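Local coordinates for protein L-glyceraldehyde 3-phosphate reductase (Clostridium beijerinckii, PDB 6HG6) that binds NADPH in a TIM barrel and probably acts as an aldehyde reductase of the aldo-keto reductase superfamily, linked to furfural detoxification, at residues Tyr196-Arg201 against Met281-Val286; Gln4-Tyr10 against Tyr88-Leu92; Arg266-Ile270 against Met324-Ser329; Leu146-Met150 against Lys177-Leu182. All coordinates share one frame. Residue numbers count along the deposited sequence, not the author numbering.

In the fold
All four contacts are built on or around one TIM barrel. Contact 1 is buried and lies nearest the centre of the chain, joining the loop after strand 189-195 to helix 278-286 close to NADPH; aromatic and aliphatic packing is supplemented by two bridging waters. Contact 3, also buried, pairs two helices added to the barrel, 258-273 and the C-terminal 319-329; it meets contact 1 through the R201-D326 salt bridge and through packing such as F199 on L267. Contact 4, partly buried and about 29 Å from contact 1 between centres, pairs consecutive outer helices by apolar side chains without a hydrogen bond. Contact 2 is the surface case: charge and hydroxyl groups fasten the N-terminal tail.

Contact 1 of 4, residues Tyr196-Arg201 against Met281-Val286; sequences YSIFDR and MALSWV
Residues 196-201 form a loop that enters extended at Y196 and S197 and closes a type I beta turn from S197 to D200; residues 281-286 are helical. Across the pair, the CA atoms of S197 and V286 lie 6.1 Å apart, those of I198 and A282 6.6 Å.

Aromatic packing centres on W285, whose CA-to-CB bond points toward the loop and whose chi1 is t. I198, in the mt rotamer, makes a CH-pi contact, its CG1 3.8 Å from the centroid of the five-membered ring. The Y196 ring sits obliquely to the six-membered ring, centroids 5.2 Å apart and planes at 47°, while W285 CZ2 lies over one face of the R201 guanidinium, 3.4 Å from R201 CZ. R201 NE donates to I198 O at 2.8 Å, and NH1 and NH2 form salt bridges to D326 and E204.

Further apolar contacts are Y196 CD2 to V286 CG1 at 4.0 Å and I198 CD1 to M281 CE at 4.3 Å.

No direct hydrogen bond crosses, but two waters do. One donates to Y196 OH (2.9 Å) and W285 O (2.8 Å); the other accepts from I198 N (2.9 Å) and donates to A282 O (2.9 Å). Y196 OH is also hydrogen-bonded to E204 and K209.

Beside the NADPH site, with A282 near cofactor-binding L225, the chemistry implies a loop held by tryptophan-centred packing, with water satisfying buried polar groups.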
# COMPACT_ATOMS: atom_id res chain seq x y z
N TYR A 196 -3.30 -8.24 2.83
CA TYR A 196 -4.55 -8.94 2.44
C TYR A 196 -4.37 -9.63 1.10
O TYR A 196 -3.90 -8.97 0.17
CB TYR A 196 -5.69 -7.92 2.35
CG TYR A 196 -7.08 -8.48 2.23
CD1 TYR A 196 -7.50 -9.60 2.93
CD2 TYR A 196 -8.03 -7.85 1.43
CE1 TYR A 196 -8.79 -10.10 2.80
CE2 TYR A 196 -9.33 -8.30 1.34
CZ TYR A 196 -9.73 -9.43 2.02
OH TYR A 196 -11.02 -9.88 1.89
N SER A 197 -4.70 -10.91 1.04
CA SER A 197 -4.64 -11.69 -0.22
C SER A 197 -5.62 -12.84 -0.12
O SER A 197 -6.11 -13.13 0.97
CB SER A 197 -3.27 -12.23 -0.48
OG SER A 197 -2.98 -13.23 0.48
N ILE A 198 -5.81 -13.53 -1.22
CA ILE A 198 -6.58 -14.80 -1.19
C ILE A 198 -6.01 -15.73 -0.10
O ILE A 198 -6.82 -16.44 0.53
CB ILE A 198 -6.58 -15.43 -2.59
CG1 ILE A 198 -7.46 -14.59 -3.52
CG2 ILE A 198 -7.01 -16.88 -2.54
CD1 ILE A 198 -7.43 -15.01 -4.96
N PHE A 199 -4.69 -15.73 0.13
CA PHE A 199 -4.02 -16.63 1.11
C PHE A 199 -3.84 -15.99 2.50
O PHE A 199 -3.45 -16.73 3.45
CB PHE A 199 -2.68 -17.11 0.57
CG PHE A 199 -2.80 -18.15 -0.51
CD1 PHE A 199 -3.62 -19.25 -0.33
CD2 PHE A 199 -2.12 -18.01 -1.70
CE1 PHE A 199 -3.73 -20.22 -1.31
CE2 PHE A 199 -2.23 -18.98 -2.69
CZ PHE A 199 -3.07 -20.06 -2.51
N ASP A 200 -4.17 -14.73 2.68
CA ASP A 200 -4.03 -14.07 4.00
C ASP A 200 -5.32 -13.33 4.33
O ASP A 200 -5.50 -12.19 3.86
CB ASP A 200 -2.80 -13.18 4.06
CG ASP A 200 -2.55 -12.67 5.46
OD1 ASP A 200 -3.43 -12.84 6.32
OD2 ASP A 200 -1.46 -12.13 5.67
N ARG A 201 -6.16 -13.94 5.16
CA ARG A 201 -7.48 -13.40 5.53
C ARG A 201 -7.43 -12.71 6.88
O ARG A 201 -8.51 -12.56 7.51
CB ARG A 201 -8.48 -14.56 5.56
CG ARG A 201 -8.54 -15.35 4.26
CD ARG A 201 -8.73 -14.49 3.01
NE ARG A 201 -9.01 -15.35 1.86
CZ ARG A 201 -10.21 -15.77 1.45
NH1 ARG A 201 -10.29 -16.57 0.41
NH2 ARG A 201 -11.32 -15.41 2.07
N MET A 281 -6.23 -11.97 -11.18
CA MET A 281 -7.43 -12.33 -10.40
C MET A 281 -7.18 -12.03 -8.92
O MET A 281 -8.11 -11.58 -8.22
CB MET A 281 -7.78 -13.80 -10.53
CG MET A 281 -9.05 -14.11 -9.80
SD MET A 281 -9.59 -15.81 -10.00
CE MET A 281 -8.48 -16.63 -8.84
N ALA A 282 -5.96 -12.26 -8.44
CA ALA A 282 -5.59 -12.02 -7.04
C ALA A 282 -5.78 -10.53 -6.72
O ALA A 282 -6.23 -10.23 -5.61
CB ALA A 282 -4.18 -12.50 -6.76
N LEU A 283 -5.42 -9.64 -7.66
CA LEU A 283 -5.56 -8.18 -7.47
C LEU A 283 -7.05 -7.82 -7.49
O LEU A 283 -7.48 -7.09 -6.59
CB LEU A 283 -4.82 -7.40 -8.56
CG LEU A 283 -3.30 -7.60 -8.61
CD1 LEU A 283 -2.73 -6.74 -9.73
CD2 LEU A 283 -2.65 -7.26 -7.29
N SER A 284 -7.80 -8.36 -8.45
CA SER A 284 -9.27 -8.13 -8.56
C SER A 284 -9.96 -8.61 -7.28
O SER A 284 -10.86 -7.92 -6.80
CB SER A 284 -9.85 -8.78 -9.74
OG SER A 284 -9.25 -8.27 -10.91
N TRP A 285 -9.54 -9.75 -6.73
CA TRP A 285 -10.23 -10.31 -5.54
C TRP A 285 -10.06 -9.37 -4.34
O TRP A 285 -11.03 -9.13 -3.60
CB TRP A 285 -9.71 -11.73 -5.30
CG TRP A 285 -10.37 -12.39 -4.14
CD1 TRP A 285 -11.44 -13.23 -4.20
CD2 TRP A 285 -10.01 -12.28 -2.75
NE1 TRP A 285 -11.76 -13.64 -2.94
CE2 TRP A 285 -10.92 -13.09 -2.04
CE3 TRP A 285 -9.02 -11.62 -2.05
CZ2 TRP A 285 -10.89 -13.21 -0.65
CZ3 TRP A 285 -8.98 -11.74 -0.68
CH2 TRP A 285 -9.89 -12.55 -0.00
N VAL A 286 -8.87 -8.86 -4.11
CA VAL A 286 -8.64 -7.96 -2.96
C VAL A 286 -9.56 -6.73 -3.05
O VAL A 286 -9.91 -6.19 -1.98
CB VAL A 286 -7.14 -7.59 -2.91
CG1 VAL A 286 -6.91 -6.38 -2.12
CG2 VAL A 286 -6.35 -8.77 -2.38
O HOH W 1 -11.66 -9.56 -0.95
O HOH W 2 -5.07 -11.84 -3.49

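Contact 2 of 4, residues Gln4-Tyr10 against Tyr88-Leu92; sequences QASKNRY and YRDEL
E91 OE1 is the acceptor on which the polar part converges. Y10 OH donates to it at 2.5 Å, and R9 NH2 forms a salt bridge to it at 2.8 Å, with a weak second bond from R9 NE at 3.4 Å. A water donates to both Y10 OH (2.7 Å) and E91 O (2.8 Å). At the other end, A5 N donates to Y88 OH at 2.9 Å.

The 4-10 tail has no regular secondary structure but folds into a type I beta turn from S6 to R9, with an ST turn in which S6 OG accepts from N8 N. R9, with chi1 p, extends back so that NH1 reaches S6 O at 2.8 Å. Residues 89-91 form a 3-10 turn in the loop between helix 72-85 and strand 93-98. The backbones stay apart, CA of A5 and Y88 being 8.5 Å from each other.

A5 CB packs on one face of the Y88 ring, 3.5 Å from CZ, and F53 of helix 42-54 touches both residues. The chemistry implies an N-terminal tail held to that loop mainly by charge and hydroxyls.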
# COMPACT_ATOMS: atom_id res chain seq x y z
N GLN A 4 7.48 13.52 -19.89
CA GLN A 4 6.20 14.27 -19.94
C GLN A 4 5.12 13.23 -19.74
O GLN A 4 5.06 12.28 -20.52
CB GLN A 4 5.99 14.99 -21.26
CG GLN A 4 6.95 16.14 -21.52
CD GLN A 4 6.62 16.75 -22.87
OE1 GLN A 4 7.40 16.65 -23.82
NE2 GLN A 4 5.41 17.29 -22.98
N ALA A 5 4.36 13.40 -18.67
CA ALA A 5 3.32 12.44 -18.28
C ALA A 5 2.35 12.32 -19.44
O ALA A 5 2.16 13.30 -20.18
CB ALA A 5 2.64 12.88 -17.02
N SER A 6 1.90 11.10 -19.67
CA SER A 6 0.93 10.79 -20.73
C SER A 6 -0.32 11.66 -20.56
O SER A 6 -0.89 11.66 -19.48
CB SER A 6 0.57 9.35 -20.67
OG SER A 6 -0.46 9.11 -21.60
N LYS A 7 -0.79 12.29 -21.64
CA LYS A 7 -2.05 13.06 -21.62
C LYS A 7 -3.24 12.12 -21.38
O LYS A 7 -4.27 12.60 -20.93
CB LYS A 7 -2.22 13.81 -22.95
CG LYS A 7 -1.30 15.01 -23.18
CD LYS A 7 -1.12 15.96 -21.98
CE LYS A 7 -1.08 17.45 -22.30
NZ LYS A 7 -0.50 17.73 -23.64
N ASN A 8 -3.10 10.82 -21.60
CA ASN A 8 -4.19 9.83 -21.41
C ASN A 8 -4.16 9.22 -20.01
O ASN A 8 -4.95 8.31 -19.76
CB ASN A 8 -4.08 8.71 -22.45
CG ASN A 8 -4.24 9.20 -23.87
OD1 ASN A 8 -5.02 10.11 -24.15
ND2 ASN A 8 -3.53 8.57 -24.79
N ARG A 9 -3.33 9.70 -19.09
CA ARG A 9 -3.11 8.98 -17.81
C ARG A 9 -4.36 8.91 -16.93
O ARG A 9 -4.40 8.01 -16.13
CB ARG A 9 -1.93 9.58 -17.07
CG ARG A 9 -2.17 11.00 -16.60
CD ARG A 9 -0.92 11.57 -16.01
NE ARG A 9 -1.04 12.95 -15.60
CZ ARG A 9 -0.93 13.99 -16.41
NH1 ARG A 9 -0.79 13.86 -17.72
NH2 ARG A 9 -1.04 15.19 -15.90
N TYR A 10 -5.39 9.75 -17.13
CA TYR A 10 -6.60 9.65 -16.28
C TYR A 10 -7.75 9.00 -17.04
O TYR A 10 -8.84 8.96 -16.52
CB TYR A 10 -6.97 11.04 -15.74
CG TYR A 10 -5.88 11.68 -14.93
CD1 TYR A 10 -5.40 11.02 -13.82
CD2 TYR A 10 -5.31 12.91 -15.25
CE1 TYR A 10 -4.39 11.53 -13.04
CE2 TYR A 10 -4.28 13.43 -14.49
CZ TYR A 10 -3.81 12.74 -13.38
OH TYR A 10 -2.83 13.17 -12.54
N TYR A 88 4.79 17.30 -11.11
CA TYR A 88 3.48 16.67 -10.91
C TYR A 88 3.19 16.44 -9.45
O TYR A 88 2.29 15.64 -9.14
CB TYR A 88 3.46 15.34 -11.67
CG TYR A 88 3.71 15.51 -13.14
CD1 TYR A 88 2.73 16.00 -13.98
CD2 TYR A 88 4.93 15.17 -13.71
CE1 TYR A 88 2.95 16.16 -15.35
CE2 TYR A 88 5.17 15.32 -15.07
CZ TYR A 88 4.19 15.81 -15.90
OH TYR A 88 4.43 15.95 -17.25
N ARG A 89 3.92 17.07 -8.55
CA ARG A 89 3.79 16.70 -7.11
C ARG A 89 2.35 16.88 -6.62
O ARG A 89 1.91 16.07 -5.77
CB ARG A 89 4.80 17.44 -6.24
CG ARG A 89 4.90 16.88 -4.83
CD ARG A 89 4.00 17.63 -3.90
NE ARG A 89 4.04 17.00 -2.58
CZ ARG A 89 3.33 15.94 -2.20
NH1 ARG A 89 2.54 15.31 -3.05
NH2 ARG A 89 3.43 15.47 -0.97
N ASP A 90 1.63 17.88 -7.13
CA ASP A 90 0.26 18.13 -6.61
C ASP A 90 -0.74 17.12 -7.21
O ASP A 90 -1.89 17.15 -6.85
CB ASP A 90 -0.10 19.59 -6.81
CG ASP A 90 0.67 20.51 -5.90
OD1 ASP A 90 1.32 20.04 -4.96
OD2 ASP A 90 0.62 21.74 -6.17
N GLU A 91 -0.30 16.31 -8.16
CA GLU A 91 -1.10 15.21 -8.71
C GLU A 91 -0.73 13.91 -8.03
O GLU A 91 -1.31 12.88 -8.44
CB GLU A 91 -0.87 15.14 -10.21
CG GLU A 91 -1.60 16.21 -10.97
CD GLU A 91 -1.23 16.24 -12.44
OE1 GLU A 91 -1.56 15.28 -13.15
OE2 GLU A 91 -0.56 17.22 -12.83
N LEU A 92 0.21 13.90 -7.08
CA LEU A 92 0.66 12.63 -6.48
C LEU A 92 0.26 12.56 -5.02
O LEU A 92 0.25 13.58 -4.36
CB LEU A 92 2.18 12.50 -6.59
CG LEU A 92 2.73 12.48 -8.00
CD1 LEU A 92 4.24 12.42 -7.98
CD2 LEU A 92 2.16 11.33 -8.81
O HOH W 3 -3.68 13.21 -9.93

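Contact 3 of 4, residues Arg266-Ile270 against Met324-Ser329; sequences RLNNI and MIDEIS
I270 and I328 meet at the middle of this interface, their CD1 atoms 3.5 Å apart. I270, an mt rotamer pointing toward the other helix, also brings CD1 to 4.0 Å from I325 CG1 and 3.8 Å from M324 CB. L267 fills the next position: its CG is 3.7 Å from I328 CG2 and its CD2 4.1 Å from I325 CG1. The CA atoms of L267 and I325 are the nearest CA pair, 6.6 Å apart.

Both segments are helical and run nearly antiparallel, at 166°, with axes 10.3 Å apart at closest. S329 OG turns back on its own helix to donate to I325 O at 2.6 Å.

The exposed edge carries R266, whose NH1 lies 3.5 Å from I328 CG1 and forms a salt bridge to E327 OE2 at 3.5 Å, the hydrogen bond within it weak.

Helix 278-286 also touches the pair, M281 on I270 and W285 on I325. The antiparallel pairing is consistent with the two supernumerary helices, H1 and H2, that aldo-keto reductases add to the (beta/alpha)8 barrel.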
# COMPACT_ATOMS: atom_id res chain seq x y z
N ARG A 266 -5.57 -24.77 -9.02
CA ARG A 266 -7.05 -24.63 -9.04
C ARG A 266 -7.45 -23.14 -9.09
O ARG A 266 -8.43 -22.84 -9.75
CB ARG A 266 -7.71 -25.29 -7.83
CG ARG A 266 -7.56 -26.81 -7.77
CD ARG A 266 -8.09 -27.28 -6.43
NE ARG A 266 -9.40 -27.90 -6.49
CZ ARG A 266 -10.27 -28.04 -5.48
NH1 ARG A 266 -10.04 -27.53 -4.28
NH2 ARG A 266 -11.41 -28.70 -5.69
N LEU A 267 -6.73 -22.25 -8.41
CA LEU A 267 -7.06 -20.79 -8.43
C LEU A 267 -6.78 -20.24 -9.85
O LEU A 267 -7.63 -19.51 -10.46
CB LEU A 267 -6.25 -20.01 -7.39
CG LEU A 267 -6.64 -20.29 -5.94
CD1 LEU A 267 -5.62 -19.67 -5.00
CD2 LEU A 267 -8.04 -19.79 -5.62
N ASN A 268 -5.66 -20.76 -10.44
CA ASN A 268 -5.25 -20.29 -11.78
C ASN A 268 -6.31 -20.72 -12.81
O ASN A 268 -6.48 -20.00 -13.80
CB ASN A 268 -3.87 -20.82 -12.15
CG ASN A 268 -3.41 -20.31 -13.49
OD1 ASN A 268 -3.25 -19.11 -13.66
ND2 ASN A 268 -3.20 -21.21 -14.42
N ASN A 269 -6.97 -21.87 -12.58
CA ASN A 269 -8.05 -22.34 -13.49
C ASN A 269 -9.24 -21.36 -13.39
O ASN A 269 -9.89 -21.09 -14.47
CB ASN A 269 -8.44 -23.79 -13.22
CG ASN A 269 -7.41 -24.76 -13.77
OD1 ASN A 269 -6.63 -24.31 -14.90
ND2 ASN A 269 -7.48 -26.17 -13.03
N ILE A 270 -9.55 -20.89 -12.18
CA ILE A 270 -10.65 -19.89 -12.00
C ILE A 270 -10.26 -18.59 -12.75
O ILE A 270 -11.13 -17.98 -13.47
CB ILE A 270 -10.95 -19.67 -10.52
CG1 ILE A 270 -11.40 -20.98 -9.87
CG2 ILE A 270 -11.96 -18.56 -10.34
CD1 ILE A 270 -11.47 -20.93 -8.38
N MET A 324 -15.68 -20.94 -4.43
CA MET A 324 -14.60 -21.85 -4.89
C MET A 324 -13.25 -21.33 -4.39
O MET A 324 -12.43 -22.11 -3.90
CB MET A 324 -14.58 -21.95 -6.41
CG MET A 324 -15.74 -22.78 -6.92
SD MET A 324 -15.68 -22.54 -8.86
CE MET A 324 -14.33 -24.02 -8.95
N ILE A 325 -13.05 -20.02 -4.50
CA ILE A 325 -11.77 -19.39 -4.08
C ILE A 325 -11.59 -19.59 -2.56
O ILE A 325 -10.43 -19.69 -2.04
CB ILE A 325 -11.73 -17.91 -4.47
CG1 ILE A 325 -11.55 -17.77 -5.98
CG2 ILE A 325 -10.62 -17.24 -3.70
CD1 ILE A 325 -11.79 -16.37 -6.48
N ASP A 326 -12.69 -19.42 -1.82
CA ASP A 326 -12.66 -19.65 -0.35
C ASP A 326 -12.40 -21.13 -0.03
O ASP A 326 -11.51 -21.44 0.79
CB ASP A 326 -13.97 -19.22 0.29
CG ASP A 326 -14.08 -17.71 0.43
OD1 ASP A 326 -13.05 -16.96 0.11
OD2 ASP A 326 -15.16 -17.28 0.89
N GLU A 327 -13.09 -22.05 -0.68
CA GLU A 327 -12.90 -23.47 -0.32
C GLU A 327 -11.44 -23.88 -0.65
O GLU A 327 -10.84 -24.71 0.17
CB GLU A 327 -13.99 -24.32 -0.97
CG GLU A 327 -14.05 -25.73 -0.41
CD GLU A 327 -13.06 -26.70 -1.02
OE1 GLU A 327 -13.01 -27.89 -0.53
OE2 GLU A 327 -12.40 -26.31 -2.04
N ILE A 328 -10.90 -23.34 -1.77
CA ILE A 328 -9.55 -23.71 -2.30
C ILE A 328 -8.46 -23.10 -1.41
O ILE A 328 -7.47 -23.79 -1.14
CB ILE A 328 -9.35 -23.25 -3.76
CG1 ILE A 328 -10.21 -24.02 -4.77
CG2 ILE A 328 -7.89 -23.34 -4.16
CD1 ILE A 328 -10.22 -23.39 -6.16
N SER A 329 -8.64 -21.85 -0.98
CA SER A 329 -7.69 -21.06 -0.15
C SER A 329 -7.72 -21.52 1.31
O SER A 329 -6.76 -21.24 2.02
CB SER A 329 -8.01 -19.60 -0.22
OG SER A 329 -7.89 -19.15 -1.55

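Contact 4 of 4, residues Leu146-Met150 against Lys177-Leu182; sequences LEESM and KAAAIL
M150, I181 and L146 bury the most surface here. M150 CB lies 3.6 Å from I181 CG2; with chi1 and chi2 both m, its SD reaches A178 CB at 3.8 Å and L182 CD1 at 3.7 Å. I181, in the mt rotamer, points toward the partner helix, and its CD1 lies 3.9 Å from L146 CG. L146 adopts the tp rotamer, which puts CD2 3.6 Å from K177 CB and also 3.6 Å from the backbone N of A178.

Both segments are helical. Their axes approach to 9.8 Å and cross at -59°, so the contact is compact rather than spread along the helices. The closest CA pairs are M150 with L182 at 6.6 Å and E147 with I181 at 6.7 Å. Near the exposed side E147 OE2 comes to 3.8 Å from I181 CD1. The cross-helix contacts are van der Waals, without a hydrogen bond, and the small A178 leaves room for the sulfur of M150.

Helices 146-158 and 172-184 are consecutive outer helices, separated in sequence by barrel strand 162-168. On the barrel side, I167 of that strand touches M150 and A178, H137 of strand 132-137 touches M150, and F189 of strand 189-195 meets L182.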
# COMPACT_ATOMS: atom_id res chain seq x y z
N LEU A 146 -1.01 4.21 23.19
CA LEU A 146 -1.53 4.55 21.86
C LEU A 146 -1.67 6.07 21.74
O LEU A 146 -1.39 6.60 20.68
CB LEU A 146 -2.87 3.85 21.68
CG LEU A 146 -3.50 4.04 20.30
CD1 LEU A 146 -2.60 3.58 19.17
CD2 LEU A 146 -4.82 3.28 20.24
N GLU A 147 -2.04 6.73 22.83
CA GLU A 147 -2.20 8.21 22.88
C GLU A 147 -0.90 8.92 22.47
O GLU A 147 -0.97 10.01 21.86
CB GLU A 147 -2.64 8.58 24.30
CG GLU A 147 -4.00 8.01 24.71
CD GLU A 147 -4.18 6.54 25.10
OE1 GLU A 147 -3.17 5.80 25.26
OE2 GLU A 147 -5.39 6.14 25.26
N GLU A 148 0.26 8.37 22.82
CA GLU A 148 1.58 8.96 22.47
C GLU A 148 1.83 8.81 20.98
O GLU A 148 2.24 9.80 20.36
CB GLU A 148 2.72 8.38 23.30
CG GLU A 148 4.07 8.95 22.88
CD GLU A 148 5.25 8.55 23.77
OE1 GLU A 148 5.03 8.11 24.94
OE2 GLU A 148 6.38 8.68 23.29
N SER A 149 1.64 7.63 20.40
CA SER A 149 1.88 7.39 18.97
C SER A 149 0.91 8.22 18.12
O SER A 149 1.31 8.84 17.14
CB SER A 149 1.80 5.91 18.64
OG SER A 149 2.61 5.14 19.50
N MET A 150 -0.34 8.28 18.54
CA MET A 150 -1.37 9.01 17.76
C MET A 150 -1.13 10.53 17.90
O MET A 150 -1.26 11.24 16.89
CB MET A 150 -2.79 8.62 18.22
CG MET A 150 -3.15 7.15 17.91
SD MET A 150 -2.91 6.64 16.18
CE MET A 150 -1.27 5.92 16.21
N LYS A 177 -9.75 2.31 18.72
CA LYS A 177 -9.15 3.18 19.76
C LYS A 177 -8.39 4.33 19.09
O LYS A 177 -8.51 5.47 19.56
CB LYS A 177 -8.27 2.34 20.66
CG LYS A 177 -9.06 1.35 21.49
CD LYS A 177 -8.20 0.57 22.43
CE LYS A 177 -9.02 -0.48 23.13
NZ LYS A 177 -8.12 -1.32 23.94
N ALA A 178 -7.62 4.04 18.05
CA ALA A 178 -6.83 5.05 17.32
C ALA A 178 -7.79 6.08 16.72
O ALA A 178 -7.52 7.30 16.86
CB ALA A 178 -6.00 4.41 16.25
N ALA A 179 -8.87 5.60 16.10
CA ALA A 179 -9.86 6.49 15.47
C ALA A 179 -10.44 7.43 16.54
O ALA A 179 -10.63 8.64 16.25
CB ALA A 179 -10.96 5.71 14.81
N ALA A 180 -10.72 6.91 17.74
CA ALA A 180 -11.31 7.73 18.82
C ALA A 180 -10.31 8.82 19.24
O ALA A 180 -10.72 9.98 19.51
CB ALA A 180 -11.73 6.87 19.98
N ILE A 181 -9.03 8.47 19.37
CA ILE A 181 -8.00 9.44 19.80
C ILE A 181 -7.82 10.48 18.72
O ILE A 181 -7.77 11.65 19.08
CB ILE A 181 -6.70 8.74 20.16
CG1 ILE A 181 -6.91 7.90 21.43
CG2 ILE A 181 -5.56 9.75 20.30
CD1 ILE A 181 -5.89 6.78 21.57
N LEU A 182 -7.69 10.08 17.46
CA LEU A 182 -7.45 11.06 16.37
C LEU A 182 -8.67 11.95 16.17
O LEU A 182 -8.51 13.14 15.84
CB LEU A 182 -6.96 10.31 15.13
CG LEU A 182 -5.56 9.72 15.32
CD1 LEU A 182 -5.25 8.77 14.20
CD2 LEU A 182 -4.51 10.84 15.43